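Local structure of gamma-glutamyltransferase 1 Threonine peptidase. MEROPS family T03 (Pseudomonas nitroreducens, 7D9E) at residues A[128-131]-A[132-136]; A[263-266]-A[267-271]; A[279-282]-A[283-287]; A[309-312]-A[313-316]. The protein probably catalyses transfer of gamma-glutamyl groups to acceptors, as one chain of a two-chain gamma-glutamyltranspeptidase of the Ntn clan. One frame throughout, in Å; residues are numbered along the deposited sequence.

Overall arrangement
Contacts 1 to 4 follow one another along the chain and move across it. Contact 1 (128-136) leads from a loop into the start of helix 130-141. Contact 2 (263-271) joins strand 260-264 to helix 271-284, contact 3 (279-287) covers the end of that helix and the step into helix 286-289, and contact 4 (309-316) lies on helix 297-317. Centres of contacts 1 and 3 are about 38 Å apart, on opposite sides of the chain's centre. Contacts 2 and 4 touch: Ser270 OG is 2.8 Å from Arg314 NE, a probable hydrogen bond. The side chains of Arg314, Ser269 and Thr130 are about 5, 7 and 11 Å from bound 6-diazenyl-5-oxo-L-norleucine.

Contact 1 of 4, residues A[128-131]-A[132-136]; sequences PGTV and MGLWE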
ATOM      1  N   PRO A 128      -1.649 -14.249   7.137  1.00 17.25           N
ATOM      2  CA  PRO A 128      -0.701 -13.622   6.190  1.00 16.90           C
ATOM      3  C   PRO A 128      -0.799 -14.199   4.783  1.00 19.29           C
ATOM      4  O   PRO A 128      -0.935 -15.408   4.603  1.00 20.61           O
ATOM      5  CB  PRO A 128       0.669 -13.935   6.799  1.00 18.58           C
ATOM      6  CG  PRO A 128       0.416 -14.118   8.276  1.00 19.45           C
ATOM      7  CD  PRO A 128      -0.951 -14.802   8.322  1.00 16.44           C
ATOM      8  N   GLY A 129      -0.643 -13.317   3.791  1.00 17.63           N
ATOM      9  CA  GLY A 129      -0.704 -13.708   2.392  1.00 17.81           C
ATOM     10  C   GLY A 129       0.581 -13.610   1.595  1.00 16.79           C
ATOM     11  O   GLY A 129       0.674 -14.172   0.509  1.00 17.89           O
ATOM     12  N   THR A 130       1.594 -12.912   2.108  1.00 17.11           N
ATOM     13  CA  THR A 130       2.737 -12.558   1.271  1.00 17.55           C
ATOM     14  C   THR A 130       3.450 -13.768   0.666  1.00 18.20           C
ATOM     15  O   THR A 130       3.732 -13.786  -0.537  1.00 17.76           O
ATOM     16  CB  THR A 130       3.691 -11.675   2.057  1.00 15.63           C
ATOM     17  OG1 THR A 130       2.991 -10.472   2.348  1.00 16.30           O
ATOM     18  CG2 THR A 130       4.915 -11.373   1.244  1.00 18.48           C
ATOM     19  N   VAL A 131       3.760 -14.786   1.471  1.00 16.46           N
ATOM     20  CA  VAL A 131       4.476 -15.934   0.915  1.00 18.72           C
ATOM     21  C   VAL A 131       3.669 -16.592  -0.201  1.00 19.76           C
ATOM     22  O   VAL A 131       4.215 -16.961  -1.246  1.00 20.23           O
ATOM     23  CB  VAL A 131       4.888 -16.926   2.012  1.00 19.43           C
ATOM     24  CG1 VAL A 131       5.534 -18.164   1.383  1.00 22.35           C
ATOM     25  CG2 VAL A 131       5.871 -16.255   2.962  1.00 19.27           C
ATOM     26  N   MET A 132       2.359 -16.749  -0.003  1.00 18.21           N
ATOM     27  CA  MET A 132       1.526 -17.294  -1.072  1.00 19.21           C
ATOM     28  C   MET A 132       1.502 -16.425  -2.307  1.00 19.44           C
ATOM     29  O   MET A 132       1.563 -16.936  -3.435  1.00 19.98           O
ATOM     30  CB  MET A 132       0.125 -17.614  -0.548  1.00 21.02           C
ATOM     31  CG  MET A 132      -0.679 -18.334  -1.604  1.00 23.35           C
ATOM     32  SD  MET A 132      -0.233 -20.005  -1.756  1.00 25.77           S
ATOM     33  CE  MET A 132      -1.011 -20.700  -0.178  1.00 24.74           C
ATOM     34  N   GLY A 133       1.375 -15.111  -2.120  1.00 16.88           N
ATOM     35  CA  GLY A 133       1.363 -14.198  -3.249  1.00 18.54           C
ATOM     36  C   GLY A 133       2.624 -14.287  -4.084  1.00 18.17           C
ATOM     37  O   GLY A 133       2.563 -14.453  -5.307  1.00 19.27           O
ATOM     38  N   LEU A 134       3.783 -14.205  -3.431  1.00 19.72           N
ATOM     39  CA  LEU A 134       5.047 -14.251  -4.162  1.00 18.75           C
ATOM     40  C   LEU A 134       5.203 -15.587  -4.877  1.00 17.82           C
ATOM     41  O   LEU A 134       5.672 -15.640  -6.025  1.00 20.22           O
ATOM     42  CB  LEU A 134       6.201 -13.997  -3.200  1.00 20.24           C
ATOM     43  CG  LEU A 134       6.144 -12.643  -2.483  1.00 20.55           C
ATOM     44  CD1 LEU A 134       7.248 -12.549  -1.435  1.00 19.02           C
ATOM     45  CD2 LEU A 134       6.246 -11.520  -3.490  1.00 18.71           C
ATOM     46  N   TRP A 135       4.788 -16.680  -4.225  1.00 19.62           N
ATOM     47  CA  TRP A 135       4.809 -17.984  -4.872  1.00 21.84           C
ATOM     48  C   TRP A 135       3.935 -18.017  -6.121  1.00 20.92           C
ATOM     49  O   TRP A 135       4.367 -18.467  -7.190  1.00 21.43           O
ATOM     50  CB  TRP A 135       4.310 -19.040  -3.889  1.00 20.17           C
ATOM     51  CG  TRP A 135       4.249 -20.402  -4.513  1.00 23.83           C
ATOM     52  CD1 TRP A 135       3.132 -21.064  -4.920  1.00 25.05           C
ATOM     53  CD2 TRP A 135       5.360 -21.254  -4.815  1.00 23.18           C
ATOM     54  NE1 TRP A 135       3.476 -22.283  -5.456  1.00 29.39           N
ATOM     55  CE2 TRP A 135       4.839 -22.422  -5.405  1.00 25.07           C
ATOM     56  CE3 TRP A 135       6.743 -21.142  -4.640  1.00 26.64           C
ATOM     57  CZ2 TRP A 135       5.648 -23.473  -5.811  1.00 30.91           C
ATOM     58  CZ3 TRP A 135       7.547 -22.195  -5.049  1.00 29.07           C
ATOM     59  CH2 TRP A 135       6.994 -23.342  -5.632  1.00 33.57           C
ATOM     60  N   GLU A 136       2.682 -17.574  -5.994  1.00 20.39           N
ATOM     61  CA  GLU A 136       1.775 -17.606  -7.135  1.00 19.72           C
ATOM     62  C   GLU A 136       2.304 -16.765  -8.293  1.00 20.80           C
ATOM     63  O   GLU A 136       2.224 -17.186  -9.449  1.00 22.90           O
ATOM     64  CB  GLU A 136       0.376 -17.143  -6.726  1.00 23.31           C
ATOM     65  CG  GLU A 136      -0.390 -18.124  -5.838  1.00 28.24           C
ATOM     66  CD  GLU A 136      -0.598 -19.499  -6.456  1.00 49.96           C
ATOM     67  OE1 GLU A 136      -0.331 -19.677  -7.666  1.00 40.97           O
ATOM     68  OE2 GLU A 136      -1.020 -20.412  -5.716  1.00 55.70           O
TER
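Gly133 N donates to Gly129 O at 2.9 Å, with an angle of 166° at the hydrogen. This bond closes the first turn of helix 130-141. Two more i to i+4 bonds follow. Leu134 N reaches Thr130 O at 2.9 Å and is almost straight at 175°. Trp135 N reaches Val131 O at 3.0 Å, with the donor tilted out of the carbonyl plane.

Thr130 and Leu134 also meet through their side chains. The two run alongside each other and point the same way. CG2 of Thr130 touches CD1 of Leu134 at 3.7 Å. Leu134 CG is anti to its own carbonyl carbon (chi1 -60°), which folds the side chain back to place CG 3.3 Å from Thr130 O. The Leu134 side chain then packs on Ala61 and Phe62 of helix 53-67. An alanine here would take away both methyls, and a gap would probably open between Thr130 CG2 and Ala61 and Phe62. The other branch of Thr130, OG1, is hydrogen-bonded to Asn73, which is likely to hold the side chain in this rotation.

Val131 faces Ile74 and helix 214-219, where it meets Phe217 and Tyr218. Met132 sets its CB 3.6 Å from Gly129 O. Its chain then bends twice and packs on Tyr245 and Ala247. The indole of Trp135 leads away from the turn and meets Trp146 edge-to-face. Of the Trp135 side chain, CB is the part that stays by the turn, 3.4 Å from Val131 O.

Contact 2 of 4, residues A[263-266]-A[267-271]; sequences YTAP and LPSSG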
ATOM      1  N   TYR A 263      -3.632   0.880 -15.117  1.00 19.42           N
ATOM      2  CA  TYR A 263      -4.043  -0.358 -14.484  1.00 19.43           C
ATOM      3  C   TYR A 263      -3.680  -0.260 -13.016  1.00 16.89           C
ATOM      4  O   TYR A 263      -2.541   0.085 -12.666  1.00 18.93           O
ATOM      5  CB  TYR A 263      -3.293  -1.530 -15.095  1.00 18.86           C
ATOM      6  CG  TYR A 263      -3.686  -1.776 -16.515  1.00 20.55           C
ATOM      7  CD1 TYR A 263      -4.934  -2.305 -16.841  1.00 20.72           C
ATOM      8  CD2 TYR A 263      -2.822  -1.462 -17.553  1.00 21.89           C
ATOM      9  CE1 TYR A 263      -5.292  -2.537 -18.153  1.00 22.32           C
ATOM     10  CE2 TYR A 263      -3.176  -1.673 -18.872  1.00 23.74           C
ATOM     11  CZ  TYR A 263      -4.409  -2.208 -19.172  1.00 23.83           C
ATOM     12  OH  TYR A 263      -4.756  -2.431 -20.489  1.00 26.73           O
ATOM     13  N   THR A 264      -4.654  -0.526 -12.151  1.00 18.24           N
ATOM     14  CA  THR A 264      -4.428  -0.367 -10.714  1.00 17.05           C
ATOM     15  C   THR A 264      -5.297  -1.360  -9.959  1.00 18.27           C
ATOM     16  O   THR A 264      -5.948  -2.220 -10.552  1.00 20.30           O
ATOM     17  CB  THR A 264      -4.644   1.105 -10.305  1.00 18.89           C
ATOM     18  OG1 THR A 264      -4.191   1.322  -8.956  1.00 20.47           O
ATOM     19  CG2 THR A 264      -6.087   1.522 -10.446  1.00 21.88           C
ATOM     20  N   ALA A 265      -5.278  -1.232  -8.638  1.00 18.37           N
ATOM     21  CA  ALA A 265      -5.844  -2.265  -7.783  1.00 16.72           C
ATOM     22  C   ALA A 265      -7.360  -2.182  -7.758  1.00 19.54           C
ATOM     23  O   ALA A 265      -7.907  -1.130  -7.426  1.00 19.50           O
ATOM     24  CB  ALA A 265      -5.305  -2.082  -6.363  1.00 20.13           C
ATOM     25  N   PRO A 266      -8.062  -3.274  -8.068  1.00 17.21           N
ATOM     26  CA  PRO A 266      -9.514  -3.337  -7.883  1.00 18.44           C
ATOM     27  C   PRO A 266      -9.818  -3.725  -6.437  1.00 18.15           C
ATOM     28  O   PRO A 266      -8.923  -3.901  -5.612  1.00 18.20           O
ATOM     29  CB  PRO A 266      -9.893  -4.451  -8.842  1.00 20.24           C
ATOM     30  CG  PRO A 266      -8.723  -5.437  -8.687  1.00 19.00           C
ATOM     31  CD  PRO A 266      -7.510  -4.565  -8.535  1.00 17.38           C
ATOM     32  N   LEU A 267     -11.110  -3.852  -6.140  1.00 19.09           N
ATOM     33  CA  LEU A 267     -11.514  -4.337  -4.835  1.00 19.72           C
ATOM     34  C   LEU A 267     -10.811  -5.660  -4.548  1.00 18.32           C
ATOM     35  O   LEU A 267     -10.680  -6.497  -5.448  1.00 19.00           O
ATOM     36  CB  LEU A 267     -13.030  -4.530  -4.805  1.00 20.85           C
ATOM     37  CG  LEU A 267     -13.856  -3.247  -4.758  1.00 22.78           C
ATOM     38  CD1 LEU A 267     -15.322  -3.593  -4.894  1.00 27.38           C
ATOM     39  CD2 LEU A 267     -13.616  -2.481  -3.467  1.00 25.18           C
ATOM     40  N   PRO A 268     -10.356  -5.893  -3.311  1.00 17.91           N
ATOM     41  CA  PRO A 268     -10.627  -5.158  -2.075  1.00 18.63           C
ATOM     42  C   PRO A 268      -9.808  -3.897  -1.823  1.00 18.44           C
ATOM     43  O   PRO A 268      -9.879  -3.366  -0.710  1.00 19.45           O
ATOM     44  CB  PRO A 268     -10.321  -6.209  -1.003  1.00 18.68           C
ATOM     45  CG  PRO A 268      -9.197  -6.963  -1.588  1.00 18.42           C
ATOM     46  CD  PRO A 268      -9.559  -7.112  -3.051  1.00 20.54           C
ATOM     47  N   SER A 269      -9.067  -3.409  -2.810  1.00 17.04           N
ATOM     48  CA  SER A 269      -8.564  -2.046  -2.741  1.00 17.46           C
ATOM     49  C   SER A 269      -9.655  -1.072  -3.137  1.00 20.03           C
ATOM     50  O   SER A 269     -10.370  -1.281  -4.127  1.00 19.80           O
ATOM     51  CB  SER A 269      -7.359  -1.822  -3.643  1.00 20.11           C
ATOM     52  OG  SER A 269      -6.896  -0.487  -3.401  1.00 19.77           O
ATOM     53  N   SER A 270      -9.767   0.008  -2.372  1.00 16.87           N
ATOM     54  CA  SER A 270     -10.585   1.155  -2.724  1.00 16.26           C
ATOM     55  C   SER A 270      -9.875   2.082  -3.705  1.00 18.37           C
ATOM     56  O   SER A 270     -10.517   2.994  -4.228  1.00 18.13           O
ATOM     57  CB  SER A 270     -10.932   1.938  -1.452  1.00 19.72           C
ATOM     58  OG  SER A 270      -9.767   2.489  -0.828  1.00 18.24           O
ATOM     59  N   GLY A 271      -8.597   1.828  -4.001  1.00 16.95           N
ATOM     60  CA  GLY A 271      -7.827   2.778  -4.788  1.00 17.33           C
ATOM     61  C   GLY A 271      -8.215   2.813  -6.251  1.00 18.68           C
ATOM     62  O   GLY A 271      -8.144   3.874  -6.893  1.00 20.66           O
TER
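Pro266 and Ser269 are joined by the backbone hydrogen bond of the turn. Ser269 N donates to Pro266 O at 2.8 Å. The bond is bent, 139° at the hydrogen, and the donor is tilted from the carbonyl plane. The peptide between Leu267 and Pro268 is cis, consistent with the tight reversal that this bond closes.

A second hydrogen bond comes from a side chain. Gly271 N donates to Ser269 OG at 2.9 Å and 163°. This is an ST turn, and it caps the start of helix 271-284. With OG anti to the backbone N of Ser269 (chi1 -175°), the hydroxyl lies beside the carbonyl carbon, on the way to Gly271 N. It has another partner in Met74 O of the neighbouring chain, so two bonds grip the hydroxyl.

The remaining contacts are van der Waals. Ala265 CB points at the turn and meets Ser269 CB at 3.4 Å, which is tight for two carbons. Ser269 CB also lies 3.3 Å from Pro266 O. An alanine at Ser269 would probably leave Gly271 N without its cap and Met74 O of the other chain without this partner.

Leu267 turns out against Leu318, Pro321 and Val326, while Pro268 packs on Phe79. The arrangement is a type VIa beta turn with cis-proline, joining strand to helix beside the ligand pocket and the other chain.

Contact 3 of 4, residues A[279-282]-A[283-287]; sequences IGIK and EQRAA
Ile279 O accepts from Glu283 N at 3.0 Å, an i to i+4 bond near the C-terminal end of helix 271-284. Glu283 CG is anti to its carbonyl carbon (chi1 -65°), and this lays it 3.2 Å from the same oxygen. The side chains of Ile279 and Glu283 both pack on Trp257.

Gly280 O has two donors. Gln284 N lies 3.0 Å from Gly280 O. A water donates to Gly280 O at 2.8 Å. That water in turn accepts from Gln284 NE2 at 3.1 Å, so it ties the bent glutamine side chain back to the helix.

Ile281 packs on helix 334-343, and its carbonyl oxygen lies 3.5 Å from Arg285 CG. Beyond CG the arginine leads away, forming a salt bridge to Asp288 and a hydrogen bond to Ala341 O.

Lys282 runs extended to CE and bends at its last torsion. NZ makes a salt bridge to Asp110 of the neighbouring chain and a cation-pi contact with Phe289. Arg285 is the first residue to leave helical geometry. Its N-H is shared: it goes to Ile281 O at 3.0 Å, and weakly to Lys282 O at 3.2 Å and 124°.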
ATOM      1  N   ILE A 279      -9.635  10.858 -11.287  1.00 18.58           N
ATOM      2  CA  ILE A 279      -9.214  11.218 -12.639  1.00 18.63           C
ATOM      3  C   ILE A 279     -10.411  11.645 -13.475  1.00 20.94           C
ATOM      4  O   ILE A 279     -10.373  12.663 -14.180  1.00 22.37           O
ATOM      5  CB  ILE A 279      -8.444  10.051 -13.286  1.00 19.75           C
ATOM      6  CG1 ILE A 279      -7.129   9.825 -12.540  1.00 19.44           C
ATOM      7  CG2 ILE A 279      -8.234  10.287 -14.767  1.00 21.73           C
ATOM      8  CD1 ILE A 279      -6.450   8.520 -12.889  1.00 22.25           C
ATOM      9  N   GLY A 280     -11.504  10.894 -13.383  1.00 20.92           N
ATOM     10  CA  GLY A 280     -12.657  11.200 -14.201  1.00 21.03           C
ATOM     11  C   GLY A 280     -13.268  12.539 -13.854  1.00 23.44           C
ATOM     12  O   GLY A 280     -13.677  13.298 -14.735  1.00 23.17           O
ATOM     13  N   ILE A 281     -13.352  12.838 -12.562  1.00 22.06           N
ATOM     14  CA  ILE A 281     -13.933  14.103 -12.143  1.00 21.73           C
ATOM     15  C   ILE A 281     -13.004  15.245 -12.509  1.00 24.84           C
ATOM     16  O   ILE A 281     -13.451  16.303 -12.966  1.00 23.70           O
ATOM     17  CB  ILE A 281     -14.247  14.076 -10.641  1.00 20.79           C
ATOM     18  CG1 ILE A 281     -15.424  13.121 -10.387  1.00 23.52           C
ATOM     19  CG2 ILE A 281     -14.566  15.480 -10.142  1.00 24.87           C
ATOM     20  CD1 ILE A 281     -15.684  12.843  -8.936  1.00 23.93           C
ATOM     21  N   LYS A 282     -11.698  15.069 -12.303  1.00 22.32           N
ATOM     22  CA  LYS A 282     -10.783  16.148 -12.666  1.00 21.13           C
ATOM     23  C   LYS A 282     -10.874  16.465 -14.152  1.00 21.98           C
ATOM     24  O   LYS A 282     -10.836  17.639 -14.552  1.00 24.78           O
ATOM     25  CB  LYS A 282      -9.339  15.822 -12.281  1.00 22.32           C
ATOM     26  CG  LYS A 282      -8.368  16.903 -12.725  1.00 21.87           C
ATOM     27  CD  LYS A 282      -6.991  16.678 -12.147  1.00 22.74           C
ATOM     28  CE  LYS A 282      -6.159  17.951 -12.244  1.00 27.10           C
ATOM     29  NZ  LYS A 282      -6.025  18.377 -13.662  1.00 36.23           N
ATOM     30  N   GLU A 283     -10.989  15.431 -14.995  1.00 22.72           N
ATOM     31  CA  GLU A 283     -11.143  15.665 -16.428  1.00 22.67           C
ATOM     32  C   GLU A 283     -12.439  16.411 -16.728  1.00 24.28           C
ATOM     33  O   GLU A 283     -12.463  17.322 -17.564  1.00 29.34           O
ATOM     34  CB  GLU A 283     -11.085  14.348 -17.200  1.00 27.76           C
ATOM     35  CG  GLU A 283      -9.730  13.633 -17.132  1.00 30.89           C
ATOM     36  CD  GLU A 283      -8.676  14.188 -18.082  1.00 49.50           C
ATOM     37  OE1 GLU A 283      -8.711  13.854 -19.288  1.00 47.95           O
ATOM     38  OE2 GLU A 283      -7.787  14.929 -17.611  1.00 49.92           O
ATOM     39  N   GLN A 284     -13.534  16.027 -16.059  1.00 25.83           N
ATOM     40  CA  GLN A 284     -14.806  16.710 -16.264  1.00 27.91           C
ATOM     41  C   GLN A 284     -14.712  18.182 -15.903  1.00 28.29           C
ATOM     42  O   GLN A 284     -15.388  19.015 -16.515  1.00 30.50           O
ATOM     43  CB  GLN A 284     -15.872  16.038 -15.398  1.00 31.02           C
ATOM     44  CG  GLN A 284     -16.448  14.777 -15.986  1.00 30.87           C
ATOM     45  CD  GLN A 284     -16.930  14.955 -17.405  1.00 45.24           C
ATOM     46  OE1 GLN A 284     -17.815  15.769 -17.670  1.00 42.46           O
ATOM     47  NE2 GLN A 284     -16.325  14.223 -18.334  1.00 46.69           N
ATOM     48  N   ARG A 285     -13.891  18.515 -14.910  1.00 25.56           N
ATOM     49  CA  ARG A 285     -13.728  19.883 -14.427  1.00 25.56           C
ATOM     50  C   ARG A 285     -12.492  20.572 -15.004  1.00 27.74           C
ATOM     51  O   ARG A 285     -11.943  21.472 -14.365  1.00 26.88           O
ATOM     52  CB  ARG A 285     -13.701  19.920 -12.894  1.00 27.25           C
ATOM     53  CG  ARG A 285     -14.939  19.342 -12.199  1.00 29.36           C
ATOM     54  CD  ARG A 285     -16.225  19.989 -12.705  1.00 35.17           C
ATOM     55  NE  ARG A 285     -16.299  21.433 -12.453  1.00 33.99           N
ATOM     56  CZ  ARG A 285     -17.121  22.031 -11.588  1.00 35.74           C
ATOM     57  NH1 ARG A 285     -18.013  21.343 -10.883  1.00 33.52           N
ATOM     58  NH2 ARG A 285     -17.085  23.354 -11.471  1.00 29.97           N
ATOM     59  N   ALA A 286     -12.086  20.213 -16.223  1.00 27.90           N
ATOM     60  CA  ALA A 286     -10.867  20.773 -16.793  1.00 28.02           C
ATOM     61  C   ALA A 286     -10.936  22.290 -16.892  1.00 28.55           C
ATOM     62  O   ALA A 286      -9.923  22.972 -16.709  1.00 30.58           O
ATOM     63  CB  ALA A 286     -10.601  20.180 -18.177  1.00 32.76           C
ATOM     64  N   ALA A 287     -12.112  22.847 -17.184  1.00 31.16           N
ATOM     65  CA  ALA A 287     -12.176  24.300 -17.315  1.00 30.73           C
ATOM     66  C   ALA A 287     -11.830  24.996 -16.001  1.00 28.42           C
ATOM     67  O   ALA A 287     -11.257  26.096 -16.016  1.00 32.54           O
ATOM     68  CB  ALA A 287     -13.547  24.749 -17.823  1.00 33.32           C
TER
HETATM   69  O   HOH W   1     -14.158  12.212 -17.325  1.00 29.46           O

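Contact 4 of 4, residues A[309-312]-A[313-316]; sequences RVFA and DRAD
Arg314 runs alongside Phe311, one turn of helix 297-317 carrying both. Its CB sits 3.5 Å from Val310 O, the oxygen that accepts from Arg314 N at 3.0 Å. CG is anti to the backbone N (chi1 -180°), and the chain stays extended as far as NE. This takes CD to the Phe311 ring, 3.8 Å from both CD1 and CE1, in an oblique approach. NE is hydrogen-bonded to Ser270 OG, just before helix 271-284. The guanidinium lies at 34° to the plane of the ring, which also meets Phe98 of the neighbouring chain.

Arg309 O accepts from Asp313 N at 3.2 Å, and Phe311 O from Ala315 N at the same distance. Val310 faces helix 271-284. The Asp313 carboxylate is gripped by Arg340, Tyr336, Gln277 and Gly358 N, while Arg309 forms salt bridges to Glu343 and Glu305.

The buried charges of Arg309 and Asp313 are thus met by charged or polar partners, Glu305 among them on the same helix. Arg314 is probably held by its two contacts, aliphatic CD on the ring and NE on Ser270, with its side chain about 5 Å from the bound 6-diazenyl-5-oxo-L-norleucine.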
ATOM      1  N   ARG A 309     -16.181  13.656  -2.263  1.00 20.47           N
ATOM      2  CA  ARG A 309     -17.146  12.743  -2.867  1.00 21.55           C
ATOM      3  C   ARG A 309     -16.581  11.331  -2.939  1.00 19.60           C
ATOM      4  O   ARG A 309     -17.308  10.354  -2.729  1.00 21.92           O
ATOM      5  CB  ARG A 309     -17.533  13.249  -4.258  1.00 22.08           C
ATOM      6  CG  ARG A 309     -18.640  14.294  -4.253  1.00 23.85           C
ATOM      7  CD  ARG A 309     -18.070  15.667  -3.924  1.00 22.79           C
ATOM      8  NE  ARG A 309     -19.130  16.637  -3.666  1.00 23.90           N
ATOM      9  CZ  ARG A 309     -18.921  17.922  -3.403  1.00 24.13           C
ATOM     10  NH1 ARG A 309     -17.688  18.389  -3.372  1.00 22.95           N
ATOM     11  NH2 ARG A 309     -19.945  18.726  -3.148  1.00 27.49           N
ATOM     12  N   VAL A 310     -15.292  11.207  -3.230  1.00 18.85           N
ATOM     13  CA  VAL A 310     -14.624   9.910  -3.276  1.00 18.89           C
ATOM     14  C   VAL A 310     -14.716   9.213  -1.929  1.00 17.13           C
ATOM     15  O   VAL A 310     -15.033   8.017  -1.840  1.00 18.27           O
ATOM     16  CB  VAL A 310     -13.164  10.099  -3.723  1.00 19.84           C
ATOM     17  CG1 VAL A 310     -12.371   8.807  -3.557  1.00 21.96           C
ATOM     18  CG2 VAL A 310     -13.124  10.577  -5.142  1.00 20.86           C
ATOM     19  N   PHE A 311     -14.434   9.942  -0.843  1.00 19.27           N
ATOM     20  CA  PHE A 311     -14.449   9.288   0.456  1.00 18.56           C
ATOM     21  C   PHE A 311     -15.866   9.026   0.941  1.00 20.05           C
ATOM     22  O   PHE A 311     -16.081   8.082   1.711  1.00 21.23           O
ATOM     23  CB  PHE A 311     -13.632  10.075   1.468  1.00 17.74           C
ATOM     24  CG  PHE A 311     -12.165   9.752   1.396  1.00 18.01           C
ATOM     25  CD1 PHE A 311     -11.655   8.674   2.102  1.00 19.74           C
ATOM     26  CD2 PHE A 311     -11.312  10.486   0.578  1.00 19.68           C
ATOM     27  CE1 PHE A 311     -10.311   8.349   2.016  1.00 20.71           C
ATOM     28  CE2 PHE A 311      -9.950  10.155   0.487  1.00 19.54           C
ATOM     29  CZ  PHE A 311      -9.460   9.100   1.215  1.00 18.95           C
ATOM     30  N   ALA A 312     -16.843   9.826   0.503  1.00 20.65           N
ATOM     31  CA  ALA A 312     -18.230   9.495   0.834  1.00 23.24           C
ATOM     32  C   ALA A 312     -18.615   8.127   0.280  1.00 24.21           C
ATOM     33  O   ALA A 312     -19.245   7.319   0.981  1.00 24.11           O
ATOM     34  CB  ALA A 312     -19.183  10.562   0.295  1.00 22.46           C
ATOM     35  N   ASP A 313     -18.242   7.852  -0.974  1.00 21.36           N
ATOM     36  CA  ASP A 313     -18.574   6.580  -1.605  1.00 19.64           C
ATOM     37  C   ASP A 313     -17.780   5.433  -0.990  1.00 21.25           C
ATOM     38  O   ASP A 313     -18.313   4.326  -0.795  1.00 21.22           O
ATOM     39  CB  ASP A 313     -18.265   6.640  -3.100  1.00 21.10           C
ATOM     40  CG  ASP A 313     -19.261   7.460  -3.890  1.00 26.56           C
ATOM     41  OD1 ASP A 313     -20.215   7.998  -3.295  1.00 26.89           O
ATOM     42  OD2 ASP A 313     -19.095   7.551  -5.131  1.00 26.12           O
ATOM     43  N   ARG A 314     -16.497   5.671  -0.725  1.00 19.85           N
ATOM     44  CA  ARG A 314     -15.627   4.642  -0.151  1.00 16.95           C
ATOM     45  C   ARG A 314     -16.193   4.101   1.155  1.00 19.86           C
ATOM     46  O   ARG A 314     -16.239   2.875   1.363  1.00 21.41           O
ATOM     47  CB  ARG A 314     -14.236   5.253   0.071  1.00 18.70           C
ATOM     48  CG  ARG A 314     -13.207   4.292   0.664  1.00 19.84           C
ATOM     49  CD  ARG A 314     -11.873   5.016   0.963  1.00 21.29           C
ATOM     50  NE  ARG A 314     -10.810   4.058   1.253  1.00 20.63           N
ATOM     51  CZ  ARG A 314     -10.664   3.400   2.410  1.00 32.89           C
ATOM     52  NH1 ARG A 314     -11.501   3.588   3.427  1.00 28.22           N
ATOM     53  NH2 ARG A 314      -9.680   2.521   2.551  1.00 26.50           N
ATOM     54  N   ALA A 315     -16.681   4.994   2.024  1.00 20.86           N
ATOM     55  CA  ALA A 315     -17.124   4.568   3.346  1.00 22.54           C
ATOM     56  C   ALA A 315     -18.427   3.783   3.286  1.00 23.80           C
ATOM     57  O   ALA A 315     -18.688   2.939   4.153  1.00 27.06           O
ATOM     58  CB  ALA A 315     -17.319   5.786   4.251  1.00 25.41           C
ATOM     59  N   ASP A 316     -19.251   4.035   2.282  1.00 23.43           N
ATOM     60  CA  ASP A 316     -20.587   3.463   2.272  1.00 25.50           C
ATOM     61  C   ASP A 316     -20.656   2.143   1.526  1.00 27.15           C
ATOM     62  O   ASP A 316     -21.408   1.247   1.937  1.00 29.68           O
ATOM     63  CB  ASP A 316     -21.551   4.467   1.627  1.00 25.70           C
ATOM     64  CG  ASP A 316     -22.987   4.259   2.052  1.00 39.48           C
ATOM     65  OD1 ASP A 316     -23.280   4.316   3.266  1.00 44.28           O
ATOM     66  OD2 ASP A 316     -23.824   4.055   1.155  1.00 39.54           O
TER